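Local atomic coordinates of DNA polymerase III beta subunit (Streptococcus pyogenes, PDB entry 2AVT), a protein that probably forms a ring-shaped dimer that encircles DNA and slides along it, tethering the replicative polymerase to its template. Residues Q269-R272 against H273-R277. Sequence-based numbering, arbitrary orientation.
Sequences QSLR and HAMER
The imidazole of His273 lies with one face over Gln269 O, which sits 3.4 Å from His273 CG and toward the rim of the ring. Gln269 CG approaches His273 NE2 at 3.4 Å, and the glutamine amide is turned only 19° from the ring plane. The guanidinium of Arg272 meets Glu276 OE2 at its edge; Arg272 NH1 and Glu276 OE2 are 2.9 Å apart in a salt bridge whose hydrogen bond is weak, bent to 123° at the hydrogen. Arg272 CG stands anti to the backbone N and the chain bends at chi3 (59°), which brings the guanidinium to the carboxylate. The other carboxylate oxygen takes a straighter bond from the ring, His273 ND1 to Glu276 OE1 at 3.2 Å; the oxygen stays near the ring plane but is met from above the carboxylate plane. Glu276 thus links histidine and arginine on one flank of helix 268-282, in the C-terminal of three domains sharing the fold of DNA polymerase processivity factors; as in relatives, the helices probably line the ring's inside and the sheets its outside. Backbone i to i+4 hydrogen bonds run from His273 N to Gln269 O through Glu276 N to Arg272 O. On another flank, Leu271 CD1 touches Met275 CE at 4.1 Å, and both side chains pack on Leu315 and helix 331-339, through Leu338 and Leu334 respectively. Ser270 OG bonds back to Asn267 O, while Arg277 packs on Pro90 of the second subunit.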
loop_
_atom_site.group_PDB
_atom_site.type_symbol
_atom_site.label_atom_id
_atom_site.label_comp_id
_atom_site.label_asym_id
_atom_site.label_seq_id
_atom_site.Cartn_x
_atom_site.Cartn_y
_atom_site.Cartn_z
ATOM N N GLN A 269 -5.972 24.578 7.253
ATOM C CA GLN A 269 -5.016 23.529 7.590
ATOM C C GLN A 269 -4.682 23.363 9.072
ATOM O O GLN A 269 -4.676 22.242 9.579
ATOM C CB GLN A 269 -3.719 23.735 6.806
ATOM C CG GLN A 269 -2.732 22.578 6.941
ATOM C CD GLN A 269 -1.488 22.758 6.089
ATOM O OE1 GLN A 269 -0.636 23.600 6.375
ATOM N NE2 GLN A 269 -1.384 21.967 5.027
ATOM N N SER A 270 -4.398 24.462 9.766
ATOM C CA SER A 270 -4.056 24.377 11.181
ATOM C C SER A 270 -5.205 23.799 11.998
ATOM O O SER A 270 -4.977 23.050 12.948
ATOM C CB SER A 270 -3.659 25.754 11.734
ATOM O OG SER A 270 -4.769 26.629 11.817
ATOM N N LEU A 271 -6.436 24.138 11.629
ATOM C CA LEU A 271 -7.603 23.626 12.345
ATOM C C LEU A 271 -7.767 22.128 12.099
ATOM O O LEU A 271 -8.189 21.376 12.990
ATOM C CB LEU A 271 -8.875 24.356 11.905
ATOM C CG LEU A 271 -10.140 23.865 12.618
ATOM C CD1 LEU A 271 -9.938 23.973 14.129
ATOM C CD2 LEU A 271 -11.352 24.682 12.178
ATOM N N ARG A 272 -7.441 21.699 10.883
ATOM C CA ARG A 272 -7.542 20.288 10.533
ATOM C C ARG A 272 -6.529 19.506 11.361
ATOM O O ARG A 272 -6.850 18.450 11.903
ATOM C CB ARG A 272 -7.275 20.081 9.036
ATOM C CG ARG A 272 -7.409 18.626 8.568
ATOM C CD ARG A 272 -7.468 18.521 7.045
ATOM N NE ARG A 272 -6.281 19.084 6.403
ATOM C CZ ARG A 272 -5.067 18.550 6.477
ATOM N NH1 ARG A 272 -4.865 17.429 7.162
ATOM N NH2 ARG A 272 -4.047 19.139 5.863
ATOM N N HIS A 273 -5.313 20.038 11.468
ATOM C CA HIS A 273 -4.261 19.386 12.239
ATOM C C HIS A 273 -4.656 19.262 13.707
ATOM O O HIS A 273 -4.397 18.239 14.347
ATOM C CB HIS A 273 -2.939 20.161 12.134
ATOM C CG HIS A 273 -2.295 20.089 10.783
ATOM N ND1 HIS A 273 -2.546 19.069 9.891
ATOM C CD2 HIS A 273 -1.382 20.893 10.188
ATOM C CE1 HIS A 273 -1.817 19.248 8.802
ATOM N NE2 HIS A 273 -1.102 20.348 8.956
ATOM N N ALA A 274 -5.284 20.307 14.238
ATOM C CA ALA A 274 -5.717 20.309 15.631
ATOM C C ALA A 274 -6.756 19.220 15.848
ATOM O O ALA A 274 -6.670 18.448 16.803
ATOM C CB ALA A 274 -6.304 21.667 15.993
ATOM N N MET A 275 -7.732 19.161 14.951
ATOM C CA MET A 275 -8.796 18.175 15.038
ATOM C C MET A 275 -8.289 16.747 14.846
ATOM O O MET A 275 -8.881 15.801 15.370
ATOM C CB MET A 275 -9.877 18.477 14.003
ATOM C CG MET A 275 -10.583 19.799 14.227
ATOM S SD MET A 275 -11.327 19.894 15.863
ATOM C CE MET A 275 -10.079 20.827 16.741
ATOM N N GLU A 276 -7.210 16.584 14.087
ATOM C CA GLU A 276 -6.662 15.249 13.872
ATOM C C GLU A 276 -6.112 14.713 15.199
ATOM O O GLU A 276 -6.236 13.524 15.491
ATOM C CB GLU A 276 -5.579 15.283 12.782
ATOM C CG GLU A 276 -6.149 15.610 11.397
ATOM C CD GLU A 276 -5.092 15.765 10.314
ATOM O OE1 GLU A 276 -3.992 16.266 10.618
ATOM O OE2 GLU A 276 -5.374 15.408 9.151
ATOM N N ARG A 277 -5.528 15.594 16.009
ATOM C CA ARG A 277 -5.001 15.193 17.308
ATOM C C ARG A 277 -6.164 14.860 18.230
ATOM O O ARG A 277 -6.091 13.931 19.036
ATOM C CB ARG A 277 -4.197 16.317 17.948
ATOM C CG ARG A 277 -2.982 16.747 17.187
ATOM C CD ARG A 277 -2.235 17.793 17.985
ATOM N NE ARG A 277 -1.287 18.511 17.147
ATOM C CZ ARG A 277 -1.630 19.437 16.261
ATOM N NH1 ARG A 277 -2.901 19.770 16.105
ATOM N NH2 ARG A 277 -0.702 20.004 15.506
#